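Local coordinates for signal recognition particle 54 kDa protein (Aeropyrum pernix, PDB 7EPK) that is the 54 kDa protein of the signal recognition particle, joining a helical bundle, a GDP-bearing P-loop domain and a helix-rich C-terminal domain in one chain, at residues A[66-71]-A[297-302]; A[119-122]-A[126-129]; A[133-138]-A[198-203]; A[151-156]-A[174-179]; A[192-197]-A[229-234]. All blocks are in the same frame, centred on the assembly; numbering follows the deposited sequence.

Contact 1. Residues A[66-71]-A[297-302]; sequences RRDWMI and ESLLER
Asp68 and Arg302 form the polar part of this helix-helix contact, while Leu299 and Ile71 supply the apolar part. The salt bridge runs from Arg302 NE to Asp68 OD2 at 3.1 Å, but the N-H...O angle of 126° marks it as a weak hydrogen bond, so charge attraction probably matters more than direction. Arg302 NH1 lies 3.5 Å from Asp68 OD1, and the carboxylate and guanidinium planes are close to parallel although the two chains cross at about a right angle. A bend in the arginine (chi3 57°) brings NE, with CD beside it, onto the carboxylate.

The apolar pair is Leu299 CD1 with Ile71 CB, at 3.8 Å. Both leucine methyls also pack beside oxygens of Asp68: CD1 borders Asp68 OD1 at 3.6 Å, and CD2 lies 3.5 Å from the backbone oxygen Asp68 O. Leu13 of helix 4-13 touches both Asp68 and Leu299, so this ion pair has an apolar neighbour on the bundle side.

The segment axes approach to 10.0 Å with their directions 116° apart. This is the packing of helix 293-320 against helix 66-81 of the N-terminal helical bundle, as expected for SRP54-type proteins.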
# COMPACT_ATOMS: atom_id res chain seq x y z
N ARG A 66 -2.49 -24.74 0.33
CA ARG A 66 -3.82 -24.32 -0.21
C ARG A 66 -4.41 -23.11 0.54
O ARG A 66 -4.86 -22.17 -0.13
CB ARG A 66 -4.80 -25.50 -0.17
CG ARG A 66 -4.81 -26.35 1.10
CD ARG A 66 -3.90 -26.02 2.30
NE ARG A 66 -4.38 -26.49 3.60
CZ ARG A 66 -3.92 -26.10 4.80
NH1 ARG A 66 -2.98 -25.17 4.92
NH2 ARG A 66 -4.43 -26.63 5.90
N ARG A 67 -4.43 -23.13 1.87
CA ARG A 67 -5.09 -22.08 2.69
C ARG A 67 -4.25 -20.81 2.60
O ARG A 67 -4.83 -19.75 2.29
CB ARG A 67 -5.26 -22.51 4.15
CG ARG A 67 -6.40 -23.50 4.35
CD ARG A 67 -6.31 -24.21 5.69
NE ARG A 67 -7.05 -25.45 5.62
CZ ARG A 67 -8.19 -25.66 6.24
NH1 ARG A 67 -8.68 -24.72 7.02
NH2 ARG A 67 -8.82 -26.82 6.08
N ASP A 68 -2.94 -20.91 2.85
CA ASP A 68 -2.03 -19.73 2.81
C ASP A 68 -2.23 -19.03 1.46
O ASP A 68 -2.32 -17.79 1.45
CB ASP A 68 -0.57 -20.11 3.15
CG ASP A 68 -0.35 -20.51 4.61
OD1 ASP A 68 -1.22 -20.19 5.45
OD2 ASP A 68 0.69 -21.16 4.91
N TRP A 69 -2.40 -19.78 0.38
CA TRP A 69 -2.50 -19.20 -0.99
C TRP A 69 -3.84 -18.50 -1.16
O TRP A 69 -3.96 -17.64 -2.03
CB TRP A 69 -2.35 -20.29 -2.05
CG TRP A 69 -2.29 -19.78 -3.45
CD1 TRP A 69 -3.12 -20.13 -4.48
CD2 TRP A 69 -1.33 -18.85 -3.99
NE1 TRP A 69 -2.73 -19.49 -5.63
CE2 TRP A 69 -1.64 -18.68 -5.36
CE3 TRP A 69 -0.25 -18.12 -3.45
CZ2 TRP A 69 -0.91 -17.83 -6.19
CZ3 TRP A 69 0.47 -17.29 -4.27
CH2 TRP A 69 0.15 -17.15 -5.62
N MET A 70 -4.85 -18.95 -0.43
CA MET A 70 -6.23 -18.46 -0.64
C MET A 70 -6.35 -17.13 0.09
O MET A 70 -6.94 -16.22 -0.48
CB MET A 70 -7.29 -19.44 -0.14
CG MET A 70 -8.70 -18.99 -0.45
SD MET A 70 -8.99 -18.81 -2.22
CE MET A 70 -10.76 -18.55 -2.18
N ILE A 71 -5.79 -17.02 1.30
CA ILE A 71 -5.81 -15.76 2.08
C ILE A 71 -4.98 -14.71 1.31
O ILE A 71 -5.41 -13.55 1.26
CB ILE A 71 -5.31 -15.98 3.51
CG1 ILE A 71 -6.27 -16.88 4.28
CG2 ILE A 71 -5.11 -14.65 4.22
CD1 ILE A 71 -7.68 -16.33 4.31
N GLU A 297 0.95 -10.97 7.97
CA GLU A 297 2.37 -10.69 7.63
C GLU A 297 3.19 -11.97 7.86
O GLU A 297 4.11 -12.24 7.04
CB GLU A 297 2.91 -9.45 8.35
CG GLU A 297 3.18 -9.65 9.83
CD GLU A 297 3.31 -8.34 10.59
OE1 GLU A 297 3.38 -7.29 9.92
OE2 GLU A 297 3.31 -8.37 11.84
N SER A 298 2.83 -12.78 8.87
CA SER A 298 3.41 -14.13 9.07
C SER A 298 3.24 -14.96 7.78
O SER A 298 4.23 -15.58 7.31
CB SER A 298 2.81 -14.84 10.28
OG SER A 298 3.09 -16.24 10.24
N LEU A 299 2.03 -14.94 7.22
CA LEU A 299 1.61 -15.78 6.07
C LEU A 299 2.34 -15.34 4.80
O LEU A 299 2.68 -16.22 3.99
CB LEU A 299 0.09 -15.63 5.93
CG LEU A 299 -0.59 -16.40 4.80
CD1 LEU A 299 -2.02 -16.70 5.21
CD2 LEU A 299 -0.55 -15.62 3.48
N LEU A 300 2.56 -14.04 4.60
CA LEU A 300 3.19 -13.54 3.34
C LEU A 300 4.68 -13.87 3.35
O LEU A 300 5.18 -14.14 2.26
CB LEU A 300 2.95 -12.04 3.15
CG LEU A 300 1.85 -11.67 2.15
CD1 LEU A 300 0.48 -12.03 2.68
CD2 LEU A 300 1.90 -10.19 1.81
N GLU A 301 5.32 -13.89 4.52
CA GLU A 301 6.74 -14.34 4.66
C GLU A 301 6.79 -15.87 4.53
O GLU A 301 7.53 -16.35 3.66
CB GLU A 301 7.39 -13.82 5.95
CG GLU A 301 8.23 -12.55 5.74
CD GLU A 301 9.47 -12.72 4.88
OE1 GLU A 301 9.67 -11.89 3.96
OE2 GLU A 301 10.25 -13.67 5.13
N ARG A 302 6.00 -16.59 5.33
CA ARG A 302 5.81 -18.07 5.23
C ARG A 302 5.75 -18.50 3.75
O ARG A 302 6.29 -19.57 3.44
CB ARG A 302 4.55 -18.47 6.00
CG ARG A 302 4.26 -19.96 6.06
CD ARG A 302 3.37 -20.33 7.24
NE ARG A 302 2.10 -19.62 7.21
CZ ARG A 302 1.43 -19.13 8.27
NH1 ARG A 302 0.29 -18.49 8.10
NH2 ARG A 302 1.91 -19.28 9.50

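Contact 2. Residues A[119-122]-A[126-129]; sequences YYVR and KVGL
Val127 meets the helix through one methyl group. Its CG2 lies 3.6 Å from Val121 CG2 and 3.7 Å from Tyr120 CB, so the branch rests against two consecutive residues of the last helical turn. Val127 CB is itself 3.6 Å from Val121 CG2, which places that methyl against both the branch point and the branch. The valine torsion explains the choice: with CG1 anti to the backbone N (chi1 177°), CG2 is the branch delivered to the helix.

Tyr120 contributes its CB alone, because the ring leads away from Val127; its hydroxyl is hydrogen-bonded to Val90 O, and Pro92 and Ile180 pack on the side chain. Further out, Ala117, one turn earlier on helix 109-122, also touches Val127, and Ala152 packs on it from a neighbouring loop. The strand is fixed by backbone hydrogen bonds of Val127 with Met153 and of Gly128 with Ile180 and Ile182, so strand 127-131 lies between two parallel neighbours as helix 109-122 packs on the sheet.

No hydrogen bond or ion pair crosses between 119-122 and 126-129: the contact is purely apolar, so it rests on van der Waals packing of methyl and methylene groups.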
# COMPACT_ATOMS: atom_id res chain seq x y z
N TYR A 119 -1.33 17.63 10.69
CA TYR A 119 -0.68 16.51 9.99
C TYR A 119 0.43 17.06 9.09
O TYR A 119 1.55 16.51 9.09
CB TYR A 119 -1.71 15.70 9.21
CG TYR A 119 -1.09 14.61 8.38
CD1 TYR A 119 -0.67 13.43 8.97
CD2 TYR A 119 -0.85 14.80 7.04
CE1 TYR A 119 -0.06 12.44 8.23
CE2 TYR A 119 -0.23 13.82 6.29
CZ TYR A 119 0.17 12.64 6.88
OH TYR A 119 0.76 11.67 6.12
N TYR A 120 0.12 18.11 8.35
CA TYR A 120 1.07 18.67 7.35
C TYR A 120 2.11 19.55 8.06
O TYR A 120 3.26 19.63 7.56
CB TYR A 120 0.33 19.42 6.25
CG TYR A 120 -0.27 18.52 5.20
CD1 TYR A 120 0.53 17.85 4.29
CD2 TYR A 120 -1.64 18.35 5.11
CE1 TYR A 120 -0.02 17.03 3.32
CE2 TYR A 120 -2.20 17.54 4.14
CZ TYR A 120 -1.39 16.88 3.24
OH TYR A 120 -1.97 16.09 2.29
N VAL A 121 1.72 20.19 9.18
CA VAL A 121 2.65 21.04 9.98
C VAL A 121 3.80 20.13 10.45
O VAL A 121 4.97 20.42 10.07
CB VAL A 121 1.96 21.77 11.15
CG1 VAL A 121 2.97 22.46 12.05
CG2 VAL A 121 0.93 22.78 10.65
N ARG A 122 3.47 19.03 11.14
CA ARG A 122 4.43 18.02 11.68
C ARG A 122 5.36 17.49 10.57
O ARG A 122 6.54 17.26 10.87
CB ARG A 122 3.69 16.87 12.37
CG ARG A 122 4.60 15.81 12.97
CD ARG A 122 3.89 14.50 13.24
NE ARG A 122 3.20 13.99 12.05
CZ ARG A 122 2.19 13.12 12.04
NH1 ARG A 122 1.70 12.62 13.16
NH2 ARG A 122 1.66 12.75 10.88
N LYS A 126 4.62 24.66 6.10
CA LYS A 126 3.99 25.93 6.58
C LYS A 126 2.51 25.95 6.17
O LYS A 126 2.21 26.19 4.97
CB LYS A 126 4.72 27.16 6.04
CG LYS A 126 4.93 28.28 7.05
CD LYS A 126 5.88 27.87 8.16
CE LYS A 126 6.15 28.95 9.19
NZ LYS A 126 7.01 28.43 10.27
N VAL A 127 1.61 25.69 7.12
CA VAL A 127 0.15 25.48 6.87
C VAL A 127 -0.64 26.70 7.37
O VAL A 127 -0.44 27.08 8.55
CB VAL A 127 -0.33 24.21 7.59
CG1 VAL A 127 -1.83 23.98 7.43
CG2 VAL A 127 0.44 23.00 7.10
N GLY A 128 -1.53 27.23 6.52
CA GLY A 128 -2.63 28.14 6.93
C GLY A 128 -4.00 27.49 6.75
O GLY A 128 -4.13 26.69 5.80
N LEU A 129 -4.95 27.76 7.67
CA LEU A 129 -6.41 27.47 7.54
C LEU A 129 -7.17 28.76 7.20
O LEU A 129 -6.66 29.86 7.47
CB LEU A 129 -6.94 26.86 8.85
CG LEU A 129 -6.57 25.38 9.09
CD1 LEU A 129 -6.67 25.00 10.55
CD2 LEU A 129 -7.45 24.45 8.29

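Contact 3. Residues A[133-138]-A[198-203]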
# COMPACT_ATOMS: atom_id res chain seq x y z
N ASP A 133 -16.79 29.61 6.25
CA ASP A 133 -18.13 29.27 6.78
C ASP A 133 -18.72 30.54 7.39
O ASP A 133 -18.06 31.15 8.24
CB ASP A 133 -18.10 28.14 7.80
CG ASP A 133 -19.46 27.65 8.27
OD1 ASP A 133 -20.49 28.19 7.77
OD2 ASP A 133 -19.48 26.70 9.13
N THR A 134 -19.93 30.90 6.95
CA THR A 134 -20.61 32.20 7.19
C THR A 134 -21.91 31.96 7.97
O THR A 134 -22.32 32.89 8.68
CB THR A 134 -20.77 32.89 5.82
OG1 THR A 134 -19.78 33.92 5.79
CG2 THR A 134 -22.15 33.44 5.52
N HIS A 135 -22.47 30.75 7.89
CA HIS A 135 -23.87 30.38 8.23
C HIS A 135 -23.94 29.72 9.60
O HIS A 135 -24.91 29.97 10.33
CB HIS A 135 -24.46 29.43 7.18
CG HIS A 135 -24.33 29.90 5.78
ND1 HIS A 135 -24.81 31.13 5.37
CD2 HIS A 135 -23.79 29.32 4.69
CE1 HIS A 135 -24.56 31.29 4.09
NE2 HIS A 135 -23.94 30.19 3.64
N ARG A 136 -23.01 28.82 9.90
CA ARG A 136 -22.88 28.19 11.23
C ARG A 136 -22.28 29.24 12.16
O ARG A 136 -21.28 29.86 11.82
CB ARG A 136 -21.99 26.94 11.16
CG ARG A 136 -21.98 26.11 12.44
CD ARG A 136 -20.93 25.03 12.35
NE ARG A 136 -20.71 24.31 13.59
CZ ARG A 136 -20.07 24.78 14.67
NH1 ARG A 136 -19.61 26.02 14.70
NH2 ARG A 136 -19.89 23.99 15.72
N PRO A 137 -22.87 29.49 13.34
CA PRO A 137 -22.27 30.42 14.29
C PRO A 137 -21.05 29.77 14.94
O PRO A 137 -21.05 28.57 15.10
CB PRO A 137 -23.42 30.68 15.27
CG PRO A 137 -24.21 29.38 15.26
CD PRO A 137 -24.11 28.86 13.84
N GLY A 138 -20.03 30.55 15.24
CA GLY A 138 -18.84 30.10 15.99
C GLY A 138 -17.90 29.28 15.13
O GLY A 138 -16.96 28.67 15.70
N LEU A 198 -24.36 24.37 -2.81
CA LEU A 198 -23.63 23.90 -4.02
C LEU A 198 -23.14 25.11 -4.80
O LEU A 198 -21.95 25.13 -5.17
CB LEU A 198 -24.53 23.00 -4.88
CG LEU A 198 -24.36 21.49 -4.69
CD1 LEU A 198 -24.03 21.13 -3.24
CD2 LEU A 198 -25.61 20.74 -5.14
N ASP A 199 -24.00 26.09 -5.02
CA ASP A 199 -23.64 27.31 -5.80
C ASP A 199 -22.57 28.09 -5.02
O ASP A 199 -21.75 28.80 -5.65
CB ASP A 199 -24.89 28.11 -6.18
CG ASP A 199 -25.72 27.48 -7.29
OD1 ASP A 199 -25.73 26.23 -7.39
OD2 ASP A 199 -26.36 28.24 -8.05
N GLU A 200 -22.54 27.95 -3.69
CA GLU A 200 -21.55 28.66 -2.84
C GLU A 200 -20.15 28.03 -3.04
O GLU A 200 -19.16 28.82 -3.23
CB GLU A 200 -22.01 28.65 -1.39
CG GLU A 200 -21.19 29.58 -0.51
CD GLU A 200 -21.83 29.92 0.82
OE1 GLU A 200 -21.57 29.18 1.79
OE2 GLU A 200 -22.57 30.93 0.87
N MET A 201 -20.08 26.69 -3.00
CA MET A 201 -18.85 25.87 -3.21
C MET A 201 -18.28 26.18 -4.60
O MET A 201 -17.08 26.53 -4.70
CB MET A 201 -19.16 24.37 -3.08
CG MET A 201 -19.66 23.90 -1.70
SD MET A 201 -18.66 24.44 -0.27
CE MET A 201 -19.48 25.99 0.13
N LYS A 202 -19.11 26.08 -5.63
CA LYS A 202 -18.75 26.37 -7.04
C LYS A 202 -18.18 27.79 -7.18
O LYS A 202 -17.36 28.01 -8.07
CB LYS A 202 -20.00 26.20 -7.92
CG LYS A 202 -19.85 26.61 -9.38
CD LYS A 202 -21.03 26.17 -10.25
CE LYS A 202 -21.31 24.68 -10.20
NZ LYS A 202 -22.37 24.27 -11.16
N ALA A 203 -18.66 28.74 -6.39
CA ALA A 203 -18.29 30.17 -6.49
C ALA A 203 -16.95 30.34 -5.77
O ALA A 203 -16.00 30.87 -6.39
CB ALA A 203 -19.38 31.06 -5.92
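A single nitrogen, His135 NE2, is shared between the two oxygens of Glu200, standing 3.2 Å from OE1 and equally 3.2 Å from OE2. The distances do not separate the two, but the angles do: N-H...O is 146° toward OE2, whereas the bond to OE1 is weak. The carboxylate meets the ring at its edge, end-on to NE2, with the two planes only 11° apart. OE2 receives the donor on its syn side, slightly out of the carboxylate plane.

The groups come from opposite directions. Glu200, with CG anti to the backbone N (chi1 -169°) and an extended chain beyond it, reaches out from helix 194-208; His135 reaches back from the loop after strand 127-131. In this P-loop nucleotide-binding fold the loop runs near the ligands, and the His135 side chain is about 9 Å from the bound magnesium ion.

The base of the histidine is set by an Asx turn: Asp133 OD1 accepts from His135 N at 3.2 Å, and from Arg136 N through a weak bond at 3.4 Å. His189 lies against both partners, its ring edge-to-face with that of His135 and its side chain touching Glu200.

Contact 4. Residues A[151-156]-A[174-179]; sequences GAMFYG and LSRGAE
Met153 and Arg176 run alongside each other in opposite directions, each leaving its own backbone toward the other's. The pairing can be read from the ends: Met153 SD lies 3.7 Å from Arg176 CB, near the root of the arginine, while Arg176 NH2 lies 3.9 Å from Met153 CB, near the root of the methionine. Met153 CB sits over one face of the guanidinium, and the methionine chain lies against that face offset from its centre.

The edge of the same guanidinium does the polar work. Arg176 NH1 donates to Phe154 O at 3.0 Å with an N-H...O angle of 157°; the acceptor lies near the guanidinium plane, but the donor is tilted 29° from the carbonyl plane. A bend in the chain (chi3 64°) brings NH1 to this backbone oxygen. NH1 is also in a salt bridge with Asp172 OD2, in the last turn of helix 162-175, so two acceptors hold the group and probably restrict its rotation. Phe154 takes part through its backbone oxygen; its ring stacks edge-to-face with Tyr140.

Arg176 stands just where helix 162-175 stops. Gly177, at positive phi, is the C-prime residue of a Schellman motif, with Gly177 N bonded to Leu174 O at 3.1 Å and Ala178 N to Leu173 O. The contact thus ties the C-terminal end of the helix to the strand that precedes it. Strand 153-156, helix 162-175 and strand 180-184 make a beta-alpha-beta crossover, with 153-156 at one edge of the parallel part of the sheet, as in P-loop nucleotide-binding domains.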
# COMPACT_ATOMS: atom_id res chain seq x y z
N GLY A 151 -0.78 24.53 15.35
CA GLY A 151 0.44 25.28 15.00
C GLY A 151 0.44 25.65 13.53
O GLY A 151 1.47 25.47 12.87
N ALA A 152 -0.68 26.19 13.05
CA ALA A 152 -0.89 26.65 11.66
C ALA A 152 -1.46 28.07 11.69
O ALA A 152 -2.29 28.34 12.59
CB ALA A 152 -1.82 25.72 10.92
N MET A 153 -1.06 28.91 10.73
CA MET A 153 -1.60 30.28 10.56
C MET A 153 -3.11 30.21 10.31
O MET A 153 -3.62 29.11 10.05
CB MET A 153 -0.91 31.02 9.42
CG MET A 153 0.59 31.16 9.59
SD MET A 153 1.41 31.85 8.12
CE MET A 153 3.10 31.38 8.48
N PHE A 154 -3.80 31.34 10.43
CA PHE A 154 -5.27 31.41 10.31
C PHE A 154 -5.67 32.70 9.60
O PHE A 154 -4.92 33.69 9.61
CB PHE A 154 -5.95 31.33 11.68
CG PHE A 154 -7.44 31.57 11.68
CD1 PHE A 154 -8.32 30.51 11.51
CD2 PHE A 154 -7.96 32.83 11.89
CE1 PHE A 154 -9.69 30.74 11.51
CE2 PHE A 154 -9.33 33.05 11.90
CZ PHE A 154 -10.20 32.00 11.70
N TYR A 155 -6.83 32.65 8.96
CA TYR A 155 -7.54 33.83 8.43
C TYR A 155 -9.00 33.45 8.22
O TYR A 155 -9.25 32.38 7.66
CB TYR A 155 -6.91 34.31 7.13
CG TYR A 155 -7.65 35.49 6.56
CD1 TYR A 155 -8.91 35.33 6.00
CD2 TYR A 155 -7.13 36.77 6.62
CE1 TYR A 155 -9.60 36.40 5.46
CE2 TYR A 155 -7.81 37.85 6.10
CZ TYR A 155 -9.05 37.67 5.51
OH TYR A 155 -9.74 38.70 4.98
N GLY A 156 -9.90 34.32 8.65
CA GLY A 156 -11.36 34.17 8.50
C GLY A 156 -12.09 35.49 8.61
O GLY A 156 -11.51 36.47 9.05
N LEU A 174 -0.81 33.09 1.63
CA LEU A 174 0.28 33.04 0.62
C LEU A 174 1.32 34.13 0.92
O LEU A 174 2.52 33.81 0.85
CB LEU A 174 -0.32 33.17 -0.79
CG LEU A 174 -0.61 31.84 -1.50
CD1 LEU A 174 -0.55 30.65 -0.56
CD2 LEU A 174 -1.95 31.87 -2.20
N SER A 175 0.87 35.34 1.30
CA SER A 175 1.71 36.53 1.67
C SER A 175 2.63 36.19 2.84
O SER A 175 3.75 36.74 2.85
CB SER A 175 0.87 37.70 2.02
OG SER A 175 0.16 38.15 0.88
N ARG A 176 2.15 35.35 3.77
CA ARG A 176 2.83 34.97 5.04
C ARG A 176 3.55 33.62 4.85
O ARG A 176 3.86 32.95 5.88
CB ARG A 176 1.78 34.95 6.16
CG ARG A 176 1.02 36.26 6.32
CD ARG A 176 -0.36 36.15 6.95
NE ARG A 176 -0.26 35.67 8.32
CZ ARG A 176 -1.26 35.21 9.06
NH1 ARG A 176 -2.50 35.16 8.58
NH2 ARG A 176 -1.01 34.79 10.29
N GLY A 177 3.74 33.20 3.59
CA GLY A 177 4.53 32.03 3.15
C GLY A 177 3.89 30.67 3.44
O GLY A 177 4.66 29.69 3.57
N ALA A 178 2.56 30.58 3.54
CA ALA A 178 1.83 29.30 3.61
C ALA A 178 2.13 28.49 2.34
O ALA A 178 1.93 29.03 1.25
CB ALA A 178 0.35 29.55 3.76
N GLU A 179 2.66 27.27 2.48
CA GLU A 179 2.95 26.36 1.35
C GLU A 179 1.69 25.52 1.04
O GLU A 179 1.49 25.17 -0.15
CB GLU A 179 4.13 25.45 1.68
CG GLU A 179 5.45 26.19 1.83
CD GLU A 179 6.56 25.34 2.43
OE1 GLU A 179 6.36 24.78 3.55
OE2 GLU A 179 7.61 25.23 1.78

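Contact 5. Residues A[192-197]-A[229-234]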
# COMPACT_ATOMS: atom_id res chain seq x y z
N GLY A 192 -31.67 25.00 5.11
CA GLY A 192 -31.26 23.73 4.48
C GLY A 192 -31.56 23.71 2.99
O GLY A 192 -31.94 22.65 2.47
N GLU A 193 -31.38 24.86 2.32
CA GLU A 193 -31.41 24.99 0.84
C GLU A 193 -30.04 24.53 0.32
O GLU A 193 -29.15 25.39 0.11
CB GLU A 193 -31.80 26.42 0.45
CG GLU A 193 -31.71 26.71 -1.04
CD GLU A 193 -32.85 26.18 -1.89
OE1 GLU A 193 -32.59 25.34 -2.79
OE2 GLU A 193 -33.99 26.63 -1.67
N GLU A 194 -29.88 23.21 0.13
CA GLU A 194 -28.62 22.52 -0.25
C GLU A 194 -28.12 23.02 -1.61
O GLU A 194 -26.93 22.82 -1.88
CB GLU A 194 -28.85 21.00 -0.28
CG GLU A 194 -27.58 20.16 -0.33
CD GLU A 194 -27.49 19.19 -1.49
OE1 GLU A 194 -27.88 19.57 -2.63
OE2 GLU A 194 -27.01 18.07 -1.27
N ALA A 195 -28.97 23.63 -2.44
CA ALA A 195 -28.65 24.00 -3.83
C ALA A 195 -28.07 25.40 -3.85
O ALA A 195 -27.55 25.81 -4.90
CB ALA A 195 -29.87 23.93 -4.72
N ARG A 196 -28.18 26.13 -2.73
CA ARG A 196 -27.47 27.43 -2.58
C ARG A 196 -26.06 27.11 -2.08
O ARG A 196 -25.09 27.70 -2.61
CB ARG A 196 -28.27 28.40 -1.70
CG ARG A 196 -28.75 29.65 -2.44
CD ARG A 196 -29.99 29.39 -3.29
NE ARG A 196 -30.98 30.45 -3.53
CZ ARG A 196 -31.34 31.46 -2.72
NH1 ARG A 196 -30.79 31.66 -1.53
NH2 ARG A 196 -32.28 32.29 -3.12
N LEU A 197 -25.95 26.16 -1.16
CA LEU A 197 -24.67 25.56 -0.67
C LEU A 197 -23.80 25.12 -1.86
O LEU A 197 -22.61 25.48 -1.89
CB LEU A 197 -24.98 24.38 0.26
CG LEU A 197 -23.81 23.83 1.05
CD1 LEU A 197 -23.29 24.86 2.04
CD2 LEU A 197 -24.19 22.56 1.78
N ALA A 229 -22.04 12.18 -3.07
CA ALA A 229 -20.84 12.30 -3.93
C ALA A 229 -21.21 12.92 -5.28
O ALA A 229 -20.50 13.84 -5.67
CB ALA A 229 -20.16 10.96 -4.10
N GLU A 230 -22.28 12.45 -5.94
CA GLU A 230 -22.75 12.97 -7.26
C GLU A 230 -23.04 14.47 -7.13
O GLU A 230 -22.56 15.28 -7.94
CB GLU A 230 -24.00 12.22 -7.75
CG GLU A 230 -23.83 10.71 -7.99
CD GLU A 230 -25.10 9.85 -8.10
OE1 GLU A 230 -24.97 8.67 -8.49
OE2 GLU A 230 -26.23 10.33 -7.78
N ARG A 231 -23.80 14.84 -6.12
CA ARG A 231 -24.20 16.26 -5.91
C ARG A 231 -22.95 17.13 -5.80
O ARG A 231 -22.85 18.14 -6.53
CB ARG A 231 -25.06 16.40 -4.66
CG ARG A 231 -26.54 16.52 -4.96
CD ARG A 231 -27.32 15.43 -4.28
NE ARG A 231 -27.05 15.38 -2.85
CZ ARG A 231 -27.41 14.37 -2.07
NH1 ARG A 231 -28.06 13.34 -2.58
NH2 ARG A 231 -27.12 14.39 -0.78
N PHE A 232 -22.03 16.79 -4.89
CA PHE A 232 -20.85 17.63 -4.59
C PHE A 232 -19.88 17.59 -5.77
O PHE A 232 -19.25 18.62 -6.07
CB PHE A 232 -20.23 17.22 -3.26
CG PHE A 232 -20.86 17.93 -2.09
CD1 PHE A 232 -20.61 19.28 -1.87
CD2 PHE A 232 -21.73 17.27 -1.24
CE1 PHE A 232 -21.20 19.93 -0.80
CE2 PHE A 232 -22.31 17.92 -0.16
CZ PHE A 232 -22.04 19.25 0.06
N HIS A 233 -19.79 16.46 -6.45
CA HIS A 233 -18.87 16.24 -7.60
C HIS A 233 -19.29 17.12 -8.78
O HIS A 233 -18.41 17.45 -9.62
CB HIS A 233 -18.83 14.75 -7.96
CG HIS A 233 -17.81 14.41 -8.99
ND1 HIS A 233 -16.56 13.94 -8.64
CD2 HIS A 233 -17.85 14.48 -10.34
CE1 HIS A 233 -15.88 13.70 -9.74
NE2 HIS A 233 -16.64 14.02 -10.79
N LYS A 234 -20.58 17.46 -8.87
CA LYS A 234 -21.14 18.27 -9.98
C LYS A 234 -20.60 19.69 -9.83
O LYS A 234 -20.04 20.20 -10.81
CB LYS A 234 -22.67 18.21 -9.95
CG LYS A 234 -23.39 18.58 -11.24
CD LYS A 234 -24.91 18.47 -11.13
CE LYS A 234 -25.55 17.69 -12.26
NZ LYS A 234 -26.78 16.99 -11.82
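Leu197 and Phe232 are the closest pair of backbone positions, with CA atoms 9.6 Å apart, a separation wide enough that the two helices meet through side chains alone. On one flank Arg231 NE donates to Glu194 OE2 at 3.1 Å with an N-H...O angle of 140°, a hydrogen bond that is also a salt bridge. OE2 uses its syn lone pair, but it lies out of the guanidinium plane, and the two flat groups are turned 47° against each other. Arg231 NH2 remains 3.7 Å from OE2, so the pair is a single-point grip and not a two-pronged one. The glutamate bends at chi2 (-124°) to bring its carboxylate across the arginine, which it meets at about a right angle.

On the buried flank Leu197 CD2 approaches Phe232 CZ at 4.3 Å, a loose apolar touch at the far end of the ring. His189 packs on Leu197, and Val104 on Phe232, whose side chain is about 10 Å from the bound GDP.

Helices 194-208 and 225-235 are thus joined by an ion pair beside an apolar pair. Phe232 also touches residues of the probable P-loop, which places this packing next to the nucleotide pocket of a P-loop domain.

Contacts 2 to 5 all fall within the nucleotide-binding domain. The segments of contact 1 come before and after all of theirs along the chain, on the opposite side of its centre, 40 to 50 Å away between centres. Contact 2 closes before contacts 3 and 4 open, and contact 4 lies between the two segments of contact 3. Contacts 2 and 4, centres 9 Å apart, share the sheet, with Lys126 O 2.7 Å from Glu179 N, a probable hydrogen bond. Contacts 3 and 5, centres 11 Å apart, share helix 194-208 and interleave along the chain. Two clusters emerge, one at the sheet edge, the other near the GDP and magnesium ion, while contact 1 joins helix 293-320 to the helical bundle.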